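Local coordinates for carboxypeptidase D (Drosophila melanogaster, PDB 3MN8), which removes C-terminal arginine or lysine from peptides and proteins with the help of zinc, so processing peptide hormones, neuropeptides and growth factors, at residues Tyr117-Gly120 with Asn121-Arg124; Ser86-Leu89 with Leu90-Pro93; Ser42-Gln45 with Leu46-Phe50; Val202-Ile205 with Val206-Pro209; Leu110-Tyr113 with Met114-Leu118. All coordinates share one frame; numbering follows the deposited sequence.

Contact 1 (Tyr117-Gly120 with Asn121-Arg124)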
loop_
_atom_site.group_PDB
_atom_site.type_symbol
_atom_site.label_atom_id
_atom_site.label_comp_id
_atom_site.label_asym_id
_atom_site.label_seq_id
_atom_site.Cartn_x
_atom_site.Cartn_y
_atom_site.Cartn_z
ATOM N N TYR A 117 -13.613 -10.950 -3.533
ATOM C CA TYR A 117 -14.582 -9.906 -3.856
ATOM C C TYR A 117 -14.346 -9.282 -5.232
ATOM O O TYR A 117 -15.226 -9.263 -6.092
ATOM C CB TYR A 117 -14.559 -8.814 -2.789
ATOM C CG TYR A 117 -15.586 -7.733 -3.016
ATOM C CD1 TYR A 117 -16.899 -7.903 -2.605
ATOM C CD2 TYR A 117 -15.247 -6.546 -3.649
ATOM C CE1 TYR A 117 -17.852 -6.924 -2.815
ATOM C CE2 TYR A 117 -16.191 -5.549 -3.867
ATOM C CZ TYR A 117 -17.494 -5.746 -3.446
ATOM O OH TYR A 117 -18.440 -4.775 -3.659
ATOM N N LEU A 118 -13.148 -8.766 -5.438
ATOM C CA LEU A 118 -12.795 -8.170 -6.711
ATOM C C LEU A 118 -12.996 -9.136 -7.862
ATOM O O LEU A 118 -13.686 -8.829 -8.826
ATOM C CB LEU A 118 -11.346 -7.684 -6.692
ATOM C CG LEU A 118 -11.169 -6.386 -5.915
ATOM C CD1 LEU A 118 -9.705 -5.978 -5.856
ATOM C CD2 LEU A 118 -12.033 -5.291 -6.537
ATOM N N LEU A 119 -12.381 -10.304 -7.769
ATOM C CA LEU A 119 -12.455 -11.253 -8.867
ATOM C C LEU A 119 -13.878 -11.663 -9.181
ATOM O O LEU A 119 -14.320 -11.532 -10.321
ATOM C CB LEU A 119 -11.595 -12.479 -8.582
ATOM C CG LEU A 119 -10.117 -12.232 -8.867
ATOM C CD1 LEU A 119 -9.273 -13.430 -8.422
ATOM C CD2 LEU A 119 -9.926 -11.911 -10.352
ATOM N N GLY A 120 -14.594 -12.144 -8.168
ATOM C CA GLY A 120 -15.934 -12.678 -8.363
ATOM C C GLY A 120 -17.000 -11.634 -8.674
ATOM O O GLY A 120 -18.140 -11.982 -8.991
ATOM N N ASN A 121 -16.634 -10.357 -8.596
ATOM C CA ASN A 121 -17.589 -9.298 -8.872
ATOM C C ASN A 121 -17.226 -8.345 -10.007
ATOM O O ASN A 121 -18.106 -7.676 -10.551
ATOM C CB ASN A 121 -17.876 -8.513 -7.603
ATOM C CG ASN A 121 -18.757 -9.279 -6.653
ATOM O OD1 ASN A 121 -19.986 -9.251 -6.763
ATOM N ND2 ASN A 121 -18.136 -9.979 -5.711
ATOM N N HIS A 122 -15.946 -8.301 -10.367
ATOM C CA HIS A 122 -15.436 -7.339 -11.351
ATOM C C HIS A 122 -16.159 -7.342 -12.712
ATOM O O HIS A 122 -16.235 -6.308 -13.380
ATOM C CB HIS A 122 -13.919 -7.509 -11.563
ATOM C CG HIS A 122 -13.561 -8.499 -12.630
ATOM N ND1 HIS A 122 -13.353 -9.836 -12.364
ATOM C CD2 HIS A 122 -13.381 -8.347 -13.965
ATOM C CE1 HIS A 122 -13.058 -10.465 -13.490
ATOM N NE2 HIS A 122 -13.069 -9.585 -14.475
ATOM N N GLU A 123 -16.677 -8.487 -13.136
ATOM C CA GLU A 123 -17.440 -8.508 -14.381
ATOM C C GLU A 123 -18.913 -8.132 -14.179
ATOM O O GLU A 123 -19.585 -7.730 -15.127
ATOM C CB GLU A 123 -17.322 -9.861 -15.089
ATOM C CG GLU A 123 -15.936 -10.141 -15.656
ATOM C CD GLU A 123 -15.938 -11.233 -16.717
ATOM O OE1 GLU A 123 -16.874 -12.063 -16.731
ATOM O OE2 GLU A 123 -14.999 -11.261 -17.544
ATOM N N ARG A 124 -19.401 -8.253 -12.943
ATOM C CA ARG A 124 -20.807 -7.986 -12.640
ATOM C C ARG A 124 -21.033 -6.548 -12.223
ATOM O O ARG A 124 -22.037 -5.935 -12.590
ATOM C CB ARG A 124 -21.356 -8.912 -11.536
ATOM C CG ARG A 124 -20.348 -9.844 -10.857
ATOM C CD ARG A 124 -20.903 -10.387 -9.535
ATOM N NE ARG A 124 -22.334 -10.693 -9.596
ATOM C CZ ARG A 124 -22.847 -11.924 -9.632
ATOM N NH1 ARG A 124 -22.046 -12.985 -9.605
ATOM N NH2 ARG A 124 -24.165 -12.102 -9.689
#

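Contact 2 (Ser86-Leu89 with Leu90-Pro93)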
loop_
_atom_site.group_PDB
_atom_site.type_symbol
_atom_site.label_atom_id
_atom_site.label_comp_id
_atom_site.label_asym_id
_atom_site.label_seq_id
_atom_site.Cartn_x
_atom_site.Cartn_y
_atom_site.Cartn_z
ATOM N N SER A 86 1.021 -8.833 -18.771
ATOM C CA SER A 86 1.868 -7.648 -18.644
ATOM C C SER A 86 1.229 -6.607 -17.731
ATOM O O SER A 86 0.397 -6.925 -16.879
ATOM C CB SER A 86 2.144 -7.032 -20.021
ATOM O OG SER A 86 2.827 -7.936 -20.889
ATOM N N ARG A 87 1.648 -5.364 -17.902
ATOM C CA ARG A 87 0.992 -4.236 -17.262
ATOM C C ARG A 87 0.777 -3.210 -18.359
ATOM O O ARG A 87 1.732 -2.773 -18.993
ATOM C CB ARG A 87 1.873 -3.643 -16.155
ATOM C CG ARG A 87 1.101 -3.077 -14.965
ATOM C CD ARG A 87 1.982 -2.246 -14.060
ATOM N NE ARG A 87 2.150 -0.898 -14.592
ATOM C CZ ARG A 87 3.232 -0.470 -15.226
ATOM N NH1 ARG A 87 4.268 -1.273 -15.413
ATOM N NH2 ARG A 87 3.274 0.768 -15.668
ATOM N N ASN A 88 -0.471 -2.844 -18.615
ATOM C CA ASN A 88 -0.737 -1.851 -19.649
ATOM C C ASN A 88 -0.037 -0.537 -19.334
ATOM O O ASN A 88 -0.033 -0.071 -18.190
ATOM C CB ASN A 88 -2.235 -1.628 -19.813
ATOM C CG ASN A 88 -2.962 -2.893 -20.213
ATOM O OD1 ASN A 88 -3.883 -3.343 -19.522
ATOM N ND2 ASN A 88 -2.544 -3.486 -21.328
ATOM N N LEU A 89 0.567 0.057 -20.351
ATOM C CA LEU A 89 1.268 1.304 -20.166
ATOM C C LEU A 89 0.409 2.248 -19.327
ATOM O O LEU A 89 -0.782 2.401 -19.574
ATOM C CB LEU A 89 1.584 1.933 -21.521
ATOM C CG LEU A 89 2.674 3.006 -21.499
ATOM C CD1 LEU A 89 4.021 2.337 -21.314
ATOM C CD2 LEU A 89 2.659 3.816 -22.774
ATOM N N LEU A 90 1.025 2.856 -18.324
ATOM C CA LEU A 90 0.380 3.878 -17.511
ATOM C C LEU A 90 -0.724 3.351 -16.601
ATOM O O LEU A 90 -1.446 4.136 -15.992
ATOM C CB LEU A 90 -0.125 5.035 -18.375
ATOM C CG LEU A 90 1.009 5.895 -18.941
ATOM C CD1 LEU A 90 0.509 7.012 -19.849
ATOM C CD2 LEU A 90 1.826 6.456 -17.791
ATOM N N THR A 91 -0.853 2.032 -16.507
ATOM C CA THR A 91 -1.650 1.453 -15.437
ATOM C C THR A 91 -0.821 1.416 -14.166
ATOM O O THR A 91 0.297 0.886 -14.180
ATOM C CB THR A 91 -2.131 0.021 -15.733
ATOM O OG1 THR A 91 -3.052 0.037 -16.833
ATOM C CG2 THR A 91 -2.831 -0.542 -14.510
ATOM N N PRO A 92 -1.366 1.990 -13.072
ATOM C CA PRO A 92 -0.725 2.074 -11.754
ATOM C C PRO A 92 -0.639 0.726 -11.054
ATOM O O PRO A 92 -1.670 0.085 -10.822
ATOM C CB PRO A 92 -1.661 2.989 -10.955
ATOM C CG PRO A 92 -2.585 3.613 -11.964
ATOM C CD PRO A 92 -2.680 2.657 -13.091
ATOM N N PRO A 93 0.582 0.296 -10.712
ATOM C CA PRO A 93 0.713 -0.856 -9.819
ATOM C C PRO A 93 0.495 -0.379 -8.390
ATOM O O PRO A 93 0.927 0.710 -8.000
ATOM C CB PRO A 93 2.165 -1.327 -10.025
ATOM C CG PRO A 93 2.852 -0.237 -10.780
ATOM C CD PRO A 93 1.879 0.900 -11.030
#

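Contact 3 (Ser42-Gln45 with Leu46-Phe50)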
loop_
_atom_site.group_PDB
_atom_site.type_symbol
_atom_site.label_atom_id
_atom_site.label_comp_id
_atom_site.label_asym_id
_atom_site.label_seq_id
_atom_site.Cartn_x
_atom_site.Cartn_y
_atom_site.Cartn_z
ATOM N N SER A 42 -5.727 -20.354 7.263
ATOM C CA SER A 42 -4.381 -20.782 7.634
ATOM C C SER A 42 -3.423 -20.577 6.471
ATOM O O SER A 42 -3.840 -20.247 5.366
ATOM C CB SER A 42 -4.378 -22.258 8.049
ATOM O OG SER A 42 -4.587 -23.110 6.933
ATOM N N GLN A 43 -2.137 -20.783 6.714
ATOM C CA GLN A 43 -1.169 -20.758 5.630
ATOM C C GLN A 43 -1.607 -21.697 4.514
ATOM O O GLN A 43 -1.668 -21.289 3.364
ATOM C CB GLN A 43 0.216 -21.161 6.129
ATOM C CG GLN A 43 1.307 -21.020 5.089
ATOM C CD GLN A 43 1.479 -19.581 4.603
ATOM O OE1 GLN A 43 1.190 -18.619 5.324
ATOM N NE2 GLN A 43 1.965 -19.432 3.374
ATOM N N GLU A 44 -1.921 -22.951 4.843
ATOM C CA GLU A 44 -2.367 -23.884 3.809
ATOM C C GLU A 44 -3.633 -23.373 3.115
ATOM O O GLU A 44 -3.742 -23.420 1.893
ATOM C CB GLU A 44 -2.604 -25.295 4.359
ATOM C CG GLU A 44 -2.820 -26.334 3.252
ATOM C CD GLU A 44 -3.699 -27.508 3.667
ATOM O OE1 GLU A 44 -4.028 -27.625 4.868
ATOM O OE2 GLU A 44 -4.062 -28.317 2.781
ATOM N N GLN A 45 -4.589 -22.881 3.897
ATOM C CA GLN A 45 -5.847 -22.400 3.336
ATOM C C GLN A 45 -5.649 -21.221 2.404
ATOM O O GLN A 45 -6.397 -21.048 1.442
ATOM C CB GLN A 45 -6.836 -22.045 4.441
ATOM C CG GLN A 45 -7.338 -23.282 5.181
ATOM C CD GLN A 45 -8.657 -23.052 5.874
ATOM O OE1 GLN A 45 -8.756 -22.229 6.779
ATOM N NE2 GLN A 45 -9.682 -23.779 5.453
ATOM N N LEU A 46 -4.626 -20.422 2.690
ATOM C CA LEU A 46 -4.300 -19.252 1.873
ATOM C C LEU A 46 -3.660 -19.610 0.521
ATOM O O LEU A 46 -4.083 -19.131 -0.522
ATOM C CB LEU A 46 -3.389 -18.302 2.661
ATOM C CG LEU A 46 -2.753 -17.153 1.880
ATOM C CD1 LEU A 46 -3.837 -16.325 1.198
ATOM C CD2 LEU A 46 -1.892 -16.291 2.793
ATOM N N GLU A 47 -2.635 -20.454 0.557
ATOM C CA GLU A 47 -1.980 -20.921 -0.652
ATOM C C GLU A 47 -3.006 -21.605 -1.541
ATOM O O GLU A 47 -3.059 -21.360 -2.754
ATOM C CB GLU A 47 -0.831 -21.879 -0.307
ATOM C CG GLU A 47 0.334 -21.214 0.428
ATOM C CD GLU A 47 1.360 -22.212 0.926
ATOM O OE1 GLU A 47 1.009 -23.406 1.057
ATOM O OE2 GLU A 47 2.513 -21.812 1.196
ATOM N N ASP A 48 -3.836 -22.446 -0.922
ATOM C CA ASP A 48 -4.883 -23.167 -1.636
ATOM C C ASP A 48 -5.853 -22.213 -2.338
ATOM O O ASP A 48 -6.221 -22.431 -3.500
ATOM C CB ASP A 48 -5.636 -24.117 -0.696
ATOM C CG ASP A 48 -4.791 -25.311 -0.258
ATOM O OD1 ASP A 48 -3.785 -25.631 -0.936
ATOM O OD2 ASP A 48 -5.143 -25.941 0.769
ATOM N N LEU A 49 -6.253 -21.147 -1.650
ATOM C CA LEU A 49 -7.232 -20.233 -2.228
ATOM C C LEU A 49 -6.659 -19.397 -3.371
ATOM O O LEU A 49 -7.363 -19.095 -4.353
ATOM C CB LEU A 49 -7.848 -19.327 -1.165
ATOM C CG LEU A 49 -9.051 -18.539 -1.694
ATOM C CD1 LEU A 49 -10.124 -18.413 -0.620
ATOM C CD2 LEU A 49 -8.628 -17.180 -2.213
ATOM N N PHE A 50 -5.384 -19.032 -3.236
ATOM C CA PHE A 50 -4.682 -18.255 -4.250
ATOM C C PHE A 50 -4.434 -19.043 -5.523
ATOM O O PHE A 50 -4.438 -18.477 -6.610
ATOM C CB PHE A 50 -3.356 -17.741 -3.708
ATOM C CG PHE A 50 -3.463 -16.416 -3.020
ATOM C CD1 PHE A 50 -4.706 -15.883 -2.715
ATOM C CD2 PHE A 50 -2.326 -15.705 -2.680
ATOM C CE1 PHE A 50 -4.806 -14.659 -2.085
ATOM C CE2 PHE A 50 -2.416 -14.481 -2.049
ATOM C CZ PHE A 50 -3.653 -13.957 -1.751
#

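Contact 4 (Val202-Ile205 with Val206-Pro209)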
loop_
_atom_site.group_PDB
_atom_site.type_symbol
_atom_site.label_atom_id
_atom_site.label_comp_id
_atom_site.label_asym_id
_atom_site.label_seq_id
_atom_site.Cartn_x
_atom_site.Cartn_y
_atom_site.Cartn_z
ATOM N N VAL A 202 11.598 -5.884 0.763
ATOM C CA VAL A 202 12.479 -4.846 0.266
ATOM C C VAL A 202 12.668 -5.051 -1.230
ATOM O O VAL A 202 12.433 -4.142 -2.021
ATOM C CB VAL A 202 13.836 -4.885 0.967
ATOM C CG1 VAL A 202 14.854 -4.052 0.192
ATOM C CG2 VAL A 202 13.689 -4.399 2.415
ATOM N N ASN A 203 13.066 -6.266 -1.599
ATOM C CA ASN A 203 13.349 -6.621 -2.981
ATOM C C ASN A 203 12.166 -6.345 -3.863
ATOM O O ASN A 203 12.296 -5.858 -4.987
ATOM C CB ASN A 203 13.665 -8.111 -3.083
ATOM C CG ASN A 203 15.127 -8.408 -2.898
ATOM O OD1 ASN A 203 15.897 -7.576 -2.397
ATOM N ND2 ASN A 203 15.531 -9.606 -3.307
ATOM N N TRP A 204 11.003 -6.689 -3.339
ATOM C CA TRP A 204 9.770 -6.560 -4.080
ATOM C C TRP A 204 9.446 -5.098 -4.297
ATOM O O TRP A 204 9.229 -4.648 -5.427
ATOM C CB TRP A 204 8.647 -7.256 -3.320
ATOM C CG TRP A 204 7.409 -7.423 -4.110
ATOM C CD1 TRP A 204 7.307 -7.908 -5.383
ATOM C CD2 TRP A 204 6.068 -7.119 -3.683
ATOM N NE1 TRP A 204 5.984 -7.910 -5.782
ATOM C CE2 TRP A 204 5.206 -7.433 -4.756
ATOM C CE3 TRP A 204 5.517 -6.605 -2.506
ATOM C CZ2 TRP A 204 3.825 -7.247 -4.682
ATOM C CZ3 TRP A 204 4.150 -6.424 -2.437
ATOM C CH2 TRP A 204 3.320 -6.743 -3.515
ATOM N N ILE A 205 9.449 -4.348 -3.207
ATOM C CA ILE A 205 9.054 -2.938 -3.238
ATOM C C ILE A 205 9.849 -2.129 -4.275
ATOM O O ILE A 205 9.289 -1.256 -4.950
ATOM C CB ILE A 205 9.137 -2.295 -1.813
ATOM C CG1 ILE A 205 8.163 -2.986 -0.853
ATOM C CG2 ILE A 205 8.831 -0.814 -1.855
ATOM C CD1 ILE A 205 8.439 -2.716 0.611
ATOM N N VAL A 206 11.140 -2.430 -4.411
ATOM C CA VAL A 206 12.002 -1.705 -5.347
ATOM C C VAL A 206 12.001 -2.345 -6.737
ATOM O O VAL A 206 12.614 -1.825 -7.672
ATOM C CB VAL A 206 13.461 -1.606 -4.835
ATOM C CG1 VAL A 206 13.529 -0.795 -3.544
ATOM C CG2 VAL A 206 14.051 -2.992 -4.637
ATOM N N SER A 207 11.287 -3.461 -6.872
ATOM C CA SER A 207 11.304 -4.232 -8.115
ATOM C C SER A 207 10.295 -3.713 -9.137
ATOM O O SER A 207 10.401 -4.001 -10.329
ATOM C CB SER A 207 11.075 -5.723 -7.825
ATOM O OG SER A 207 9.696 -6.044 -7.743
ATOM N N LYS A 208 9.326 -2.944 -8.665
ATOM C CA LYS A 208 8.300 -2.376 -9.527
ATOM C C LYS A 208 7.965 -0.960 -9.087
ATOM O O LYS A 208 8.107 -0.609 -7.922
ATOM C CB LYS A 208 7.025 -3.226 -9.471
ATOM C CG LYS A 208 7.228 -4.651 -9.914
ATOM C CD LYS A 208 5.926 -5.427 -10.037
ATOM C CE LYS A 208 6.208 -6.729 -10.801
ATOM N NZ LYS A 208 5.036 -7.628 -11.037
ATOM N N PRO A 209 7.497 -0.145 -10.026
ATOM C CA PRO A 209 7.190 1.257 -9.754
ATOM C C PRO A 209 5.842 1.419 -9.041
ATOM O O PRO A 209 4.928 2.075 -9.548
ATOM C CB PRO A 209 7.100 1.841 -11.156
ATOM C CG PRO A 209 6.566 0.696 -11.972
ATOM C CD PRO A 209 7.269 -0.499 -11.443
#

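Contact 5 (Leu110-Tyr113 with Met114-Leu118)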
loop_
_atom_site.group_PDB
_atom_site.type_symbol
_atom_site.label_atom_id
_atom_site.label_comp_id
_atom_site.label_asym_id
_atom_site.label_seq_id
_atom_site.Cartn_x
_atom_site.Cartn_y
_atom_site.Cartn_z
ATOM N N LEU A 110 -9.250 -9.419 5.760
ATOM C CA LEU A 110 -9.828 -8.421 4.857
ATOM C C LEU A 110 -9.242 -8.492 3.443
ATOM O O LEU A 110 -9.949 -8.268 2.448
ATOM C CB LEU A 110 -9.663 -7.011 5.415
ATOM C CG LEU A 110 -10.536 -6.667 6.625
ATOM C CD1 LEU A 110 -10.348 -5.209 6.981
ATOM C CD2 LEU A 110 -11.988 -6.931 6.346
ATOM N N LEU A 111 -7.953 -8.802 3.350
ATOM C CA LEU A 111 -7.314 -8.901 2.050
ATOM C C LEU A 111 -7.714 -10.193 1.371
ATOM O O LEU A 111 -7.835 -10.252 0.153
ATOM C CB LEU A 111 -5.799 -8.817 2.177
ATOM C CG LEU A 111 -5.276 -7.411 2.453
ATOM C CD1 LEU A 111 -3.751 -7.384 2.459
ATOM C CD2 LEU A 111 -5.837 -6.479 1.391
ATOM N N VAL A 112 -7.922 -11.236 2.163
ATOM C CA VAL A 112 -8.386 -12.495 1.619
ATOM C C VAL A 112 -9.768 -12.274 1.032
ATOM O O VAL A 112 -10.055 -12.694 -0.091
ATOM C CB VAL A 112 -8.430 -13.568 2.705
ATOM C CG1 VAL A 112 -9.364 -14.689 2.305
ATOM C CG2 VAL A 112 -7.013 -14.091 2.971
ATOM N N TYR A 113 -10.614 -11.586 1.793
ATOM C CA TYR A 113 -11.930 -11.155 1.317
ATOM C C TYR A 113 -11.887 -10.284 0.042
ATOM O O TYR A 113 -12.641 -10.509 -0.901
ATOM C CB TYR A 113 -12.655 -10.390 2.428
ATOM C CG TYR A 113 -13.069 -11.239 3.613
ATOM C CD1 TYR A 113 -13.343 -10.656 4.850
ATOM C CD2 TYR A 113 -13.198 -12.620 3.497
ATOM C CE1 TYR A 113 -13.732 -11.428 5.941
ATOM C CE2 TYR A 113 -13.587 -13.400 4.579
ATOM C CZ TYR A 113 -13.847 -12.796 5.796
ATOM O OH TYR A 113 -14.224 -13.564 6.868
ATOM N N MET A 114 -11.020 -9.279 0.023
ATOM C CA MET A 114 -10.911 -8.412 -1.144
ATOM C C MET A 114 -10.628 -9.211 -2.425
ATOM O O MET A 114 -11.332 -9.060 -3.414
ATOM C CB MET A 114 -9.846 -7.327 -0.918
ATOM C CG MET A 114 -9.638 -6.370 -2.109
ATOM S SD MET A 114 -11.083 -5.350 -2.542
ATOM C CE MET A 114 -11.381 -4.592 -0.943
ATOM N N ALA A 115 -9.606 -10.061 -2.390
ATOM C CA ALA A 115 -9.221 -10.891 -3.526
ATOM C C ALA A 115 -10.438 -11.542 -4.164
ATOM O O ALA A 115 -10.736 -11.327 -5.340
ATOM C CB ALA A 115 -8.229 -11.970 -3.076
ATOM N N GLN A 116 -11.137 -12.351 -3.376
ATOM C CA GLN A 116 -12.347 -13.001 -3.838
ATOM C C GLN A 116 -13.365 -11.980 -4.343
ATOM O O GLN A 116 -13.899 -12.123 -5.445
ATOM C CB GLN A 116 -12.945 -13.812 -2.703
ATOM C CG GLN A 116 -12.058 -14.955 -2.212
ATOM C CD GLN A 116 -12.584 -15.574 -0.910
ATOM O OE1 GLN A 116 -13.452 -16.457 -0.921
ATOM N NE2 GLN A 116 -12.072 -15.092 0.216
ATOM N N TYR A 117 -13.613 -10.950 -3.533
ATOM C CA TYR A 117 -14.582 -9.906 -3.856
ATOM C C TYR A 117 -14.346 -9.282 -5.232
ATOM O O TYR A 117 -15.226 -9.263 -6.092
ATOM C CB TYR A 117 -14.559 -8.814 -2.789
ATOM C CG TYR A 117 -15.586 -7.733 -3.016
ATOM C CD1 TYR A 117 -16.899 -7.903 -2.605
ATOM C CD2 TYR A 117 -15.247 -6.546 -3.649
ATOM C CE1 TYR A 117 -17.852 -6.924 -2.815
ATOM C CE2 TYR A 117 -16.191 -5.549 -3.867
ATOM C CZ TYR A 117 -17.494 -5.746 -3.446
ATOM O OH TYR A 117 -18.440 -4.775 -3.659
ATOM N N LEU A 118 -13.148 -8.766 -5.438
ATOM C CA LEU A 118 -12.795 -8.170 -6.711
ATOM C C LEU A 118 -12.996 -9.136 -7.862
ATOM O O LEU A 118 -13.686 -8.829 -8.826
ATOM C CB LEU A 118 -11.346 -7.684 -6.692
ATOM C CG LEU A 118 -11.169 -6.386 -5.915
ATOM C CD1 LEU A 118 -9.705 -5.978 -5.856
ATOM C CD2 LEU A 118 -12.033 -5.291 -6.537
#

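Contact 1 (Tyr117-Gly120 with Asn121-Arg124)
Asn121 and Tyr117 meet where helix 106-121 of the carboxypeptidase domain runs into the loop before helix 126-134. The chain turns here, and side chains join the backbone in pairing with the carbonyls of the last helical turn. Asn121 comes first. Its ND2 gives a hydrogen bond to Tyr117 O at 3.0 Å, in the plane of both the amide and the carbonyl and on a lone pair. The two side chains cross at about a right angle, with ring and amide planes 31° apart. Asn121 OD1 accepts from Asp31 N, and Tyr117 OH bonds to Glu30 OE2, so both residues also bond to the chain near its N-terminal end. A leucine in place of Asn121 would probably leave Tyr117 O without its amide donor and Asp31 N without its acceptor. Next is His122. Its N reaches Leu118 O at 2.8 Å, a backbone bond of the helical type. Its CG sits between the backbone N and the carbonyl carbon (chi1 89°), which turns the imidazole back toward the helix. ND1 then donates to Leu119 O at 2.8 Å, tilted slightly from the carbonyl and imidazole planes. Arg124 follows, and its CD lies 3.2 Å from Gly120 O.

Contact 2 (Ser86-Leu89 with Leu90-Pro93)
Arg87 reaches over to Thr91 across a type II beta turn that runs from Asn88 to Thr91, in the loop between strands 74-80 and 93-97. The turn is closed by Thr91 N, which donates to Asn88 O at 2.8 Å. Leu90, in the third position, has the left-handed backbone (phi 70°) that this turn type needs there. The packed part lies on the inner side. The Arg87 chain bends at chi3 (81°), which swings the guanidinium back over the turn. NE points almost straight at Thr91 O, 2.6 Å away, with the oxygen close to the guanidinium plane. NH2 adds a weak bond to the same oxygen at 3.3 Å. Glu373 of the transthyretin-like region takes a salt bridge from Arg87 NH2 and a hydrogen bond from Leu90 N. Lys340 and Trp375 donate to Leu90 O. Beside this grip, Pro93 CG lies 3.9 Å from Arg87 CD and pads the bend in the chain. The other side is looser. Asn88 and Leu89 are exposed, and the Asn88 side chain touches the second segment through CB, which lies 3.5 Å from Thr91 OG1. Leu89 leans on Leu90, CG to CG at 4.2 Å. A methionine in place of Arg87 would probably leave Thr91 O without its side-chain donor and Glu373 without its charged mate. The guanidinium thus does two jobs. It pins the turn through a neutral carbonyl and ties it through charge to strand 373-376, joining the catalytic and transthyretin-like parts of the chain.

Contact 3 (Ser42-Gln45 with Leu46-Phe50)
The amide of Gln43 and the carboxylate of Glu47 meet almost at right angles, their planes 85° apart, in the N-capped first turns of helix 43-56 of the carboxypeptidase domain. Gln43 NE2 donates to Glu47 OE2 at 3.3 Å. The oxygen lies in the amide plane, but the donor comes from above the carboxylate plane. Gln43 reaches it because its chain bends at chi2 (61°) after a CG set anti to the backbone N. Both groups also have weak bonds to Asn74. The carboxylates of Glu44 and Asp48 form a second pair, with planes 77° apart. Glu44 OE2 and Asp48 OD2 are 3.3 Å apart, and the two exposed charges would probably repel each other. The third flat group is the Phe50 ring. Leu46 CD1 lies over the centre of one face, 3.7 Å above the plane, on the buried side of the helix near Pro141. Successive backbone bonds carry the helix, among them Glu47 N to Gln43 O and Asp48 N to Glu44 O. Leu46 N bonds to O of Ser42, the residue just before the helix. Ser42 is the N-cap. Its OG accepts from Gln45 N at 3.0 Å, a nearly straight bond.

Contact 4 (Val202-Ile205 with Val206-Pro209)
Ser207 and Trp204 carry the polar contact of this turn, where helix 196-205 gives way to the loop before strand 212-217. Hydrogen bonds come first. Trp204 O accepts twice from Ser207. OG donates at 2.7 Å, in the carbonyl plane and on a lone pair. N donates at 2.8 Å from well above that plane. The serine OG is placed between its backbone N and carbonyl carbon (chi1 85°), which brings the hydroxyl back to the helix. Just before it, Val206 N bonds to Val202 O at 3.2 Å. Farther out, Lys208 NZ is hydrogen-bonded to Tyr138 OH of strand 136-140. Van der Waals contacts of carbon with oxygen come next. Val206 CG2 rests against two helix carbonyls, 3.3 Å from Val202 O and 3.4 Å from Asn203 O. Ser207 CB lies beside Asn203 O. The Trp204 ring touches the serine hydroxyl through CD1, 3.8 Å from Ser207 OG, at an oblique angle. Val206 and Ser207 are exposed, while the helix buries its other side. Val202 and Ile205 pack on helix 289-296. Trp204 meets Phe210 edge-to-face, and both it and Ile205 touch Lys95 of strand 93-97.

Contact 5 (Leu110-Tyr113 with Met114-Leu118)
Gln116 and Val112 lie side by side and point the same way, one turn apart in the middle of helix 106-121. The glutamine conformation decides the contact. Its CG is anti to the carbonyl carbon (chi1 -63°) and the chain then runs extended, with the amide turned back along the helix. NE2 donates to Val112 O at 3.1 Å, and the bond is nearly straight at the hydrogen. The oxygen lies in the amide plane, but NE2 stands well above the carbonyl plane and so does not use a lone pair. The backbone bond to the same oxygen, from Gln116 N, is long and weak at 3.5 Å. The side chain thus adds a second donor to a carbonyl that its own helix holds loosely. Val112 turns CG1 anti to its backbone N, which brings this methyl to 3.4 Å from Gln116 NE2. The Tyr113 ring offers its edge to the same amide, with CD2 4.3 Å from Gln116 NE2. Met114 behaves otherwise. It starts close, with CB 3.5 Å from Leu110 O, but bends at chi2 and chi3, which carries SD and CE off the preceding turn. Tyr117 also starts close here, with CB 3.2 Å from Tyr113 O. Ordinary helical bonds join the rest, such as Ala115 N to Leu111 O. The helix packs against the central mixed sheet of the carboxypeptidase domain, where Met114 and Ala115 touch Leu139 of strand 136-140. Tyr113 and Met114 meet helix 317-333, Leu118 meets helix 126-134, and Phe34 touches Tyr113 and Gln116.

Along the chain the order is contact 3, contact 2, contact 5, contact 1, contact 4. All five belong to the M14 carboxypeptidase part of the chain. Contact 5 lies in helix 106-121; contact 1 follows at its end and runs into the next loop. They share Tyr117 and Leu118, with centres about 10 Å apart. Contact 3, on helix 43-56, packs beside contact 5: Leu49 CD1 is 3.8 Å from Gln116 CD. Contacts 2 and 4 lead into neighbouring parallel strands of the eight-stranded sheet, 93-97 and 212-217. They touch where Pro93 meets Pro209, though their centres are about 15 Å apart. Strand 212-217 ends in zinc ligand His217, so contact 4 leads toward the catalytic metal.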